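Local coordinates for PFC0360w protein (Plasmodium falciparum, PDB 3NI8), which probably acts as a co-chaperone that stimulates the ATPase activity of Hsp90, at residues T24-V29 with H111-L116; G68-E73 with W87-W92. All coordinates share one frame; numbering follows the deposited sequence.

Contact 1 of 2, residues T24-V29 with H111-L116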
ATOM      1  N   THR A  24      -9.038   7.771   2.341  1.00 28.53           N
ATOM      2  CA  THR A  24      -9.751   7.994   1.083  1.00 28.68           C
ATOM      3  C   THR A  24      -9.172   9.225   0.403  1.00 28.26           C
ATOM      4  O   THR A  24      -8.991  10.261   1.054  1.00 28.34           O
ATOM      5  CB  THR A  24     -11.286   8.147   1.325  1.00 28.91           C
ATOM      6  OG1 THR A  24     -11.817   6.899   1.815  1.00 30.92           O
ATOM      7  CG2 THR A  24     -12.004   8.508   0.050  1.00 29.07           C
ATOM      8  N   GLU A  25      -8.842   9.092  -0.888  0.50 28.10           N
ATOM      9  CA  GLU A  25      -8.256  10.174  -1.710  0.50 28.07           C
ATOM     10  C   GLU A  25      -8.698  10.062  -3.179  0.50 28.27           C
ATOM     11  O   GLU A  25      -8.863   8.956  -3.694  0.50 28.23           O
ATOM     12  CB  GLU A  25      -6.723  10.133  -1.663  0.50 27.93           C
ATOM     13  CG  GLU A  25      -6.085  10.351  -0.302  0.50 27.79           C
ATOM     14  CD  GLU A  25      -6.321  11.745   0.235  0.50 28.08           C
ATOM     15  OE1 GLU A  25      -6.745  12.616  -0.556  0.50 27.40           O
ATOM     16  OE2 GLU A  25      -6.095  11.967   1.447  0.50 27.40           O
ATOM     17  N   GLU A  26      -8.860  11.197  -3.861  1.00 28.21           N
ATOM     18  CA  GLU A  26      -9.246  11.186  -5.274  1.00 28.54           C
ATOM     19  C   GLU A  26      -8.154  11.784  -6.152  1.00 28.66           C
ATOM     20  O   GLU A  26      -7.527  12.798  -5.805  1.00 28.30           O
ATOM     21  CB  GLU A  26     -10.592  11.903  -5.496  1.00 28.83           C
ATOM     22  CG  GLU A  26     -11.775  11.243  -4.780  1.00 29.33           C
ATOM     23  CD  GLU A  26     -13.048  12.066  -4.824  1.00 31.70           C
ATOM     24  OE1 GLU A  26     -13.395  12.583  -5.913  1.00 33.83           O
ATOM     25  OE2 GLU A  26     -13.714  12.190  -3.773  1.00 31.42           O
ATOM     26  N   TYR A  27      -7.933  11.146  -7.292  1.00 28.83           N
ATOM     27  CA  TYR A  27      -6.887  11.576  -8.209  1.00 29.59           C
ATOM     28  C   TYR A  27      -7.468  11.789  -9.595  1.00 29.97           C
ATOM     29  O   TYR A  27      -8.367  11.049 -10.010  1.00 30.57           O
ATOM     30  CB  TYR A  27      -5.758  10.541  -8.258  1.00 29.57           C
ATOM     31  CG  TYR A  27      -4.978  10.432  -6.954  1.00 29.48           C
ATOM     32  CD1 TYR A  27      -3.803  11.135  -6.775  1.00 29.22           C
ATOM     33  CD2 TYR A  27      -5.433   9.629  -5.898  1.00 27.97           C
ATOM     34  CE1 TYR A  27      -3.092  11.051  -5.589  1.00 29.65           C
ATOM     35  CE2 TYR A  27      -4.733   9.542  -4.710  1.00 27.71           C
ATOM     36  CZ  TYR A  27      -3.561  10.253  -4.561  1.00 28.68           C
ATOM     37  OH  TYR A  27      -2.831  10.174  -3.394  1.00 27.63           O
ATOM     38  N   TYR A  28      -6.951  12.790 -10.303  1.00 29.78           N
ATOM     39  CA  TYR A  28      -7.423  13.119 -11.642  1.00 29.48           C
ATOM     40  C   TYR A  28      -6.686  12.306 -12.687  1.00 29.79           C
ATOM     41  O   TYR A  28      -6.093  12.831 -13.625  1.00 30.35           O
ATOM     42  CB  TYR A  28      -7.321  14.618 -11.892  1.00 29.25           C
ATOM     43  CG  TYR A  28      -8.230  15.407 -10.972  1.00 29.11           C
ATOM     44  CD1 TYR A  28      -9.632  15.332 -11.110  1.00 30.14           C
ATOM     45  CD2 TYR A  28      -7.708  16.195  -9.951  1.00 27.78           C
ATOM     46  CE1 TYR A  28     -10.481  16.050 -10.272  1.00 29.97           C
ATOM     47  CE2 TYR A  28      -8.547  16.914  -9.096  1.00 28.77           C
ATOM     48  CZ  TYR A  28      -9.934  16.839  -9.269  1.00 31.16           C
ATOM     49  OH  TYR A  28     -10.783  17.549  -8.439  1.00 34.31           O
ATOM     50  N   VAL A  29      -6.792  10.998 -12.533  1.00 29.79           N
ATOM     51  CA  VAL A  29      -6.041  10.057 -13.311  1.00 30.08           C
ATOM     52  C   VAL A  29      -6.911   8.782 -13.273  1.00 30.25           C
ATOM     53  O   VAL A  29      -7.662   8.587 -12.315  1.00 29.64           O
ATOM     54  CB  VAL A  29      -4.616   9.904 -12.664  1.00 30.12           C
ATOM     55  CG1 VAL A  29      -4.469   8.587 -11.888  1.00 30.25           C
ATOM     56  CG2 VAL A  29      -3.547  10.074 -13.694  1.00 29.98           C
ATOM     57  N   HIS A 111     -10.624  10.270 -13.421  1.00 32.96           N
ATOM     58  CA  HIS A 111     -10.895  10.699 -12.043  1.00 33.51           C
ATOM     59  C   HIS A 111     -11.150   9.409 -11.264  1.00 33.06           C
ATOM     60  O   HIS A 111     -12.160   8.747 -11.492  1.00 33.68           O
ATOM     61  CB  HIS A 111     -12.133  11.624 -11.978  1.00 33.22           C
ATOM     62  CG  HIS A 111     -12.513  12.062 -10.589  1.00 35.49           C
ATOM     63  ND1 HIS A 111     -13.240  13.210 -10.344  1.00 36.98           N
ATOM     64  CD2 HIS A 111     -12.270  11.513  -9.373  1.00 37.15           C
ATOM     65  CE1 HIS A 111     -13.431  13.347  -9.042  1.00 36.04           C
ATOM     66  NE2 HIS A 111     -12.847  12.334  -8.430  1.00 36.93           N
ATOM     67  N   THR A 112     -10.228   9.040 -10.380  1.00 32.23           N
ATOM     68  CA  THR A 112     -10.340   7.785  -9.631  1.00 31.79           C
ATOM     69  C   THR A 112     -10.412   8.024  -8.132  1.00 30.95           C
ATOM     70  O   THR A 112      -9.693   8.864  -7.590  1.00 31.08           O
ATOM     71  CB  THR A 112      -9.173   6.843  -9.958  1.00 31.75           C
ATOM     72  OG1 THR A 112      -9.202   6.555 -11.361  1.00 34.26           O
ATOM     73  CG2 THR A 112      -9.263   5.528  -9.181  1.00 31.61           C
ATOM     74  N   LYS A 113     -11.286   7.284  -7.470  1.00 30.15           N
ATOM     75  CA  LYS A 113     -11.387   7.350  -6.022  1.00 29.90           C
ATOM     76  C   LYS A 113     -10.570   6.236  -5.406  1.00 28.84           C
ATOM     77  O   LYS A 113     -10.887   5.057  -5.566  1.00 28.58           O
ATOM     78  CB  LYS A 113     -12.840   7.253  -5.589  1.00 30.52           C
ATOM     79  CG  LYS A 113     -13.105   7.762  -4.204  1.00 33.15           C
ATOM     80  CD  LYS A 113     -14.590   7.674  -3.904  1.00 38.54           C
ATOM     81  CE  LYS A 113     -14.827   7.728  -2.408  1.00 42.13           C
ATOM     82  NZ  LYS A 113     -13.929   6.755  -1.702  1.00 43.72           N
ATOM     83  N   LEU A 114      -9.491   6.624  -4.736  1.00 28.05           N
ATOM     84  CA  LEU A 114      -8.622   5.685  -4.033  1.00 27.12           C
ATOM     85  C   LEU A 114      -9.078   5.511  -2.575  1.00 26.26           C
ATOM     86  O   LEU A 114      -9.118   6.456  -1.799  1.00 25.28           O
ATOM     87  CB  LEU A 114      -7.166   6.153  -4.121  1.00 27.24           C
ATOM     88  CG  LEU A 114      -6.006   5.359  -3.500  1.00 28.34           C
ATOM     89  CD1 LEU A 114      -6.086   3.922  -3.891  1.00 29.46           C
ATOM     90  CD2 LEU A 114      -4.654   5.941  -3.945  1.00 28.82           C
ATOM     91  N   LYS A 115      -9.419   4.279  -2.224  1.00 25.91           N
ATOM     92  CA  LYS A 115      -9.836   3.952  -0.873  1.00 25.69           C
ATOM     93  C   LYS A 115      -8.937   2.847  -0.334  1.00 24.66           C
ATOM     94  O   LYS A 115      -9.026   1.682  -0.759  1.00 24.88           O
ATOM     95  CB  LYS A 115     -11.327   3.559  -0.857  1.00 26.06           C
ATOM     96  CG  LYS A 115     -11.841   3.025   0.464  1.00 29.47           C
ATOM     97  CD  LYS A 115     -13.384   2.924   0.459  1.00 35.55           C
ATOM     98  CE  LYS A 115     -13.871   1.674   1.224  1.00 37.92           C
ATOM     99  NZ  LYS A 115     -15.359   1.611   1.406  1.00 39.76           N
ATOM    100  N   LEU A 116      -8.049   3.220   0.585  1.00 22.96           N
ATOM    101  CA  LEU A 116      -7.199   2.243   1.239  1.00 22.08           C
ATOM    102  C   LEU A 116      -7.699   1.858   2.655  1.00 21.48           C
ATOM    103  O   LEU A 116      -7.881   2.727   3.524  1.00 20.60           O
ATOM    104  CB  LEU A 116      -5.741   2.722   1.263  1.00 21.88           C
ATOM    105  CG  LEU A 116      -4.688   1.689   1.702  1.00 23.07           C
ATOM    106  CD1 LEU A 116      -3.351   2.054   1.121  1.00 23.44           C
ATOM    107  CD2 LEU A 116      -4.570   1.545   3.227  1.00 22.78           C
TER
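Tyr27 and Leu114 meet on the closely packed face of this strand pair, where ring atom CE2 of Tyr27 lies 3.7 Å from Leu114 CD2. The leucine holds CG anti to its backbone nitrogen (chi1 -179°), which together with chi2 near 49° brings CD2 beside the tyrosine ring. Helices complete this side: Leu34 of helix 31-39 and Ile148 of helix 132-150 touch the tyrosine, and Leu145 of the latter touches Leu114. On the same face Thr112 turns its hydroxyl back to the loop that follows the first strand, OG1 donating to Val29 O at 2.7 Å, in the carbonyl plane and on a lone pair. Between the faces run four backbone hydrogen bonds, made reciprocally by Glu25 with Leu114 and by Tyr27 with Thr112. They tie edge strand 21-27 to strand 111-119, joining the first strand of the chain to the last in the helix-grip fold of the SRPBCC superfamily, in which a long C-terminal helix packs on the antiparallel sheet. The looser side holds the partly exposed Thr24, Glu26 and Lys113 and the exposed Tyr28, gathered about a buried His111. His111 NE2 donates to Glu26 OE1 over 2.6 Å; the oxygen offers its anti lone pair and lies in the imidazole plane, with carboxylate and ring only 27° from coplanar. A hydrogen bond between His111 ND1 and Lys108 NZ holds the ring's other nitrogen and probably limits its rotation. Tyr28, at the centre of an inverse gamma turn, presents its edge to one face of the imidazole in a T-shaped pair, centroids 5.3 Å apart. Farther along, Glu26 CG touches Lys113 CG at 3.8 Å. Their charged ends stay apart, Glu26 OE2 being 5.8 Å from Lys113 NZ.

Contact 2 of 2, residues G68-E73 with W87-W92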
ATOM      1  N   GLY A  68      13.123  -5.371   2.243  1.00 29.73           N
ATOM      2  CA  GLY A  68      12.500  -6.374   3.091  1.00 28.47           C
ATOM      3  C   GLY A  68      12.050  -5.845   4.441  1.00 27.97           C
ATOM      4  O   GLY A  68      11.729  -6.625   5.330  1.00 27.35           O
ATOM      5  N   SER A  69      12.038  -4.523   4.590  1.00 27.36           N
ATOM      6  CA  SER A  69      11.543  -3.868   5.795  1.00 27.65           C
ATOM      7  C   SER A  69      10.012  -3.935   5.898  1.00 27.31           C
ATOM      8  O   SER A  69       9.441  -3.917   6.996  1.00 27.45           O
ATOM      9  CB  SER A  69      12.002  -2.408   5.831  1.00 27.34           C
ATOM     10  OG  SER A  69      13.398  -2.348   6.130  1.00 30.49           O
ATOM     11  N   ILE A  70       9.372  -3.953   4.739  1.00 26.63           N
ATOM     12  CA  ILE A  70       7.954  -4.177   4.597  1.00 26.62           C
ATOM     13  C   ILE A  70       7.835  -5.403   3.671  1.00 25.95           C
ATOM     14  O   ILE A  70       8.424  -5.426   2.586  1.00 25.95           O
ATOM     15  CB  ILE A  70       7.256  -2.939   3.983  1.00 26.45           C
ATOM     16  CG1 ILE A  70       7.297  -1.756   4.960  1.00 27.45           C
ATOM     17  CG2 ILE A  70       5.815  -3.248   3.574  1.00 27.43           C
ATOM     18  CD1 ILE A  70       6.560  -0.477   4.459  1.00 26.03           C
ATOM     19  N   LEU A  71       7.130  -6.430   4.126  1.00 24.90           N
ATOM     20  CA  LEU A  71       6.848  -7.586   3.276  1.00 24.82           C
ATOM     21  C   LEU A  71       5.386  -7.985   3.295  1.00 24.47           C
ATOM     22  O   LEU A  71       4.613  -7.565   4.160  1.00 24.72           O
ATOM     23  CB  LEU A  71       7.752  -8.780   3.571  1.00 24.78           C
ATOM     24  CG  LEU A  71       7.803  -9.491   4.923  1.00 26.48           C
ATOM     25  CD1 LEU A  71       8.448 -10.901   4.741  1.00 27.51           C
ATOM     26  CD2 LEU A  71       8.596  -8.658   5.914  1.00 25.77           C
ATOM     27  N   GLY A  72       5.006  -8.761   2.300  1.00 23.73           N
ATOM     28  CA  GLY A  72       3.645  -9.145   2.142  1.00 23.58           C
ATOM     29  C   GLY A  72       3.491 -10.147   1.031  1.00 23.67           C
ATOM     30  O   GLY A  72       4.453 -10.758   0.585  1.00 23.70           O
ATOM     31  N   GLU A  73       2.249 -10.310   0.614  1.00 24.30           N
ATOM     32  CA  GLU A  73       1.823 -11.331  -0.312  1.00 24.85           C
ATOM     33  C   GLU A  73       0.468 -10.900  -0.885  1.00 24.53           C
ATOM     34  O   GLU A  73      -0.436 -10.489  -0.151  1.00 24.90           O
ATOM     35  CB  GLU A  73       1.710 -12.655   0.427  1.00 25.19           C
ATOM     36  CG  GLU A  73       0.946 -13.758  -0.312  1.00 29.56           C
ATOM     37  CD  GLU A  73       0.855 -15.053   0.497  1.00 34.32           C
ATOM     38  OE1 GLU A  73       0.001 -15.922   0.149  1.00 37.82           O
ATOM     39  OE2 GLU A  73       1.632 -15.196   1.478  1.00 34.77           O
ATOM     40  N   TRP A  87       0.389  -8.192   4.724  1.00 24.22           N
ATOM     41  CA  TRP A  87       1.277  -7.034   4.791  1.00 24.27           C
ATOM     42  C   TRP A  87       1.807  -6.887   6.211  1.00 24.72           C
ATOM     43  O   TRP A  87       1.027  -6.788   7.165  1.00 24.73           O
ATOM     44  CB  TRP A  87       0.461  -5.786   4.427  1.00 23.95           C
ATOM     45  CG  TRP A  87       1.223  -4.487   4.159  1.00 23.02           C
ATOM     46  CD1 TRP A  87       1.463  -3.919   2.926  1.00 22.62           C
ATOM     47  CD2 TRP A  87       1.780  -3.580   5.130  1.00 21.38           C
ATOM     48  NE1 TRP A  87       2.136  -2.723   3.074  1.00 22.61           N
ATOM     49  CE2 TRP A  87       2.342  -2.485   4.408  1.00 22.59           C
ATOM     50  CE3 TRP A  87       1.860  -3.578   6.529  1.00 20.33           C
ATOM     51  CZ2 TRP A  87       2.985  -1.402   5.049  1.00 21.83           C
ATOM     52  CZ3 TRP A  87       2.493  -2.506   7.171  1.00 21.35           C
ATOM     53  CH2 TRP A  87       3.047  -1.425   6.424  1.00 21.78           C
ATOM     54  N   LYS A  88       3.128  -6.854   6.353  1.00 25.39           N
ATOM     55  CA  LYS A  88       3.747  -6.589   7.658  1.00 26.23           C
ATOM     56  C   LYS A  88       5.035  -5.773   7.512  1.00 26.20           C
ATOM     57  O   LYS A  88       5.624  -5.739   6.434  1.00 26.50           O
ATOM     58  CB  LYS A  88       4.019  -7.899   8.425  1.00 26.06           C
ATOM     59  CG  LYS A  88       5.112  -8.769   7.787  1.00 27.54           C
ATOM     60  CD  LYS A  88       5.220 -10.178   8.384  1.00 29.18           C
ATOM     61  CE  LYS A  88       5.778 -10.156   9.794  1.00 29.58           C
ATOM     62  NZ  LYS A  88       5.139 -11.245  10.582  1.00 31.59           N
ATOM     63  N   PHE A  89       5.428  -5.086   8.585  1.00 26.81           N
ATOM     64  CA  PHE A  89       6.809  -4.653   8.775  1.00 27.47           C
ATOM     65  C   PHE A  89       7.550  -5.878   9.304  1.00 28.67           C
ATOM     66  O   PHE A  89       6.967  -6.686  10.041  1.00 28.64           O
ATOM     67  CB  PHE A  89       6.903  -3.548   9.814  1.00 27.12           C
ATOM     68  CG  PHE A  89       6.465  -2.192   9.336  1.00 25.68           C
ATOM     69  CD1 PHE A  89       7.324  -1.388   8.578  1.00 25.89           C
ATOM     70  CD2 PHE A  89       5.225  -1.684   9.705  1.00 24.38           C
ATOM     71  CE1 PHE A  89       6.929  -0.119   8.154  1.00 24.08           C
ATOM     72  CE2 PHE A  89       4.810  -0.406   9.289  1.00 24.66           C
ATOM     73  CZ  PHE A  89       5.652   0.374   8.512  1.00 23.33           C
ATOM     74  N   ARG A  90       8.822  -6.038   8.943  1.00 29.63           N
ATOM     75  CA  ARG A  90       9.530  -7.246   9.343  1.00 30.68           C
ATOM     76  C   ARG A  90       9.764  -7.356  10.842  1.00 30.37           C
ATOM     77  O   ARG A  90      10.128  -8.409  11.328  1.00 30.67           O
ATOM     78  CB  ARG A  90      10.824  -7.446   8.552  1.00 31.25           C
ATOM     79  CG  ARG A  90      11.964  -6.553   8.912  1.00 34.84           C
ATOM     80  CD  ARG A  90      13.118  -6.865   7.968  1.00 42.17           C
ATOM     81  NE  ARG A  90      14.356  -6.211   8.381  1.00 48.38           N
ATOM     82  CZ  ARG A  90      15.518  -6.840   8.544  1.00 51.42           C
ATOM     83  NH1 ARG A  90      15.617  -8.151   8.300  1.00 52.59           N
ATOM     84  NH2 ARG A  90      16.588  -6.154   8.936  1.00 51.97           N
ATOM     85  N   ASP A  91       9.534  -6.269  11.569  1.00 30.53           N
ATOM     86  CA  ASP A  91       9.787  -6.242  12.996  1.00 30.43           C
ATOM     87  C   ASP A  91       8.561  -6.631  13.835  1.00 30.63           C
ATOM     88  O   ASP A  91       8.649  -6.698  15.066  1.00 30.39           O
ATOM     89  CB  ASP A  91      10.332  -4.882  13.417  1.00 29.94           C
ATOM     90  CG  ASP A  91       9.310  -3.797  13.303  1.00 31.13           C
ATOM     91  OD1 ASP A  91       8.907  -3.471  12.172  1.00 33.69           O
ATOM     92  OD2 ASP A  91       8.904  -3.251  14.344  1.00 32.19           O
ATOM     93  N   TRP A  92       7.433  -6.886  13.170  1.00 30.69           N
ATOM     94  CA  TRP A  92       6.266  -7.474  13.818  1.00 31.43           C
ATOM     95  C   TRP A  92       6.549  -8.940  14.169  1.00 32.52           C
ATOM     96  O   TRP A  92       7.486  -9.550  13.637  1.00 32.92           O
ATOM     97  CB  TRP A  92       5.050  -7.418  12.890  1.00 30.83           C
ATOM     98  CG  TRP A  92       4.502  -6.071  12.655  1.00 29.39           C
ATOM     99  CD1 TRP A  92       4.969  -4.890  13.154  1.00 28.82           C
ATOM    100  CD2 TRP A  92       3.401  -5.740  11.806  1.00 28.88           C
ATOM    101  NE1 TRP A  92       4.218  -3.839  12.681  1.00 28.58           N
ATOM    102  CE2 TRP A  92       3.244  -4.336  11.851  1.00 28.96           C
ATOM    103  CE3 TRP A  92       2.522  -6.489  11.019  1.00 27.74           C
ATOM    104  CZ2 TRP A  92       2.229  -3.671  11.143  1.00 27.03           C
ATOM    105  CZ3 TRP A  92       1.523  -5.821  10.304  1.00 26.61           C
ATOM    106  CH2 TRP A  92       1.384  -4.431  10.379  1.00 25.24           C
TER
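Ile70, Leu71 and Arg90 carry most of the contact between the open ends of a beta hairpin formed by strands 70-78 and 82-89, and they divide its two faces between them. Ile70 occupies the face that turns to helix 132-150, packed against two aromatic side chains of the partner strand. Its CG2 sits over one face of the Trp87 indole, 3.4 Å above the plane and displaced toward the rim, while CG1 approaches Phe89 CE1 at 3.6 Å. With chi1 at -67°, CG1 takes the place beside the backbone nitrogen and runs alongside the phenylalanine; at the end of that branch Ile70 CD1 reaches both rings, 3.7 Å from Phe89 CE1 and from Trp87 CZ2 alike. Arg135 completes this aromatic side through a cation-pi contact with Phe89.

On the reverse face Leu71 lies beside Lys88, both chains pointing the same way. The lysine's amino end continues to the carbonyl oxygens of Asn93 and Asp96. Leu71 CD2 also reaches Arg90 CB, at 3.7 Å, where the two side chains cross at nearly a right angle. Backbone bonds in both directions between Leu71 and Lys88 hold the strands in antiparallel register. Opposite Trp87 stands Gly72, whose lack of a side chain suits an approach in which the two CA atoms are 4.1 Å apart.

The last strand residue, Phe89, opens a type I turn that runs to Trp92. Here Arg90 N donates to Ser69 O at 2.9 Å, entering 47° above the carbonyl plane, and the arginine chain, extended from CG to NE, runs past Gly68, its CD 3.0 Å from Gly68 O.

Overall arrangement
Two antiparallel pairings of one sheet differ here in reach along the chain: contact 1 closes a long excursion, with 81 residues between its segments, whereas contact 2 belongs to a local hairpin and falls within that excursion. Their centres lie 25 Å apart on opposite sides of the chain's centre, and their nearest atoms remain about 8 Å from each other. Strand 98-106 stands between strands 111-119 and 82-89, and helix 132-150 packs against side chains of both contacts. Near contact 2 an isopropyl alcohol, most likely a solvent additive from crystallisation, lies about 4 Å from the Trp87 side chain and may point to a pocket there.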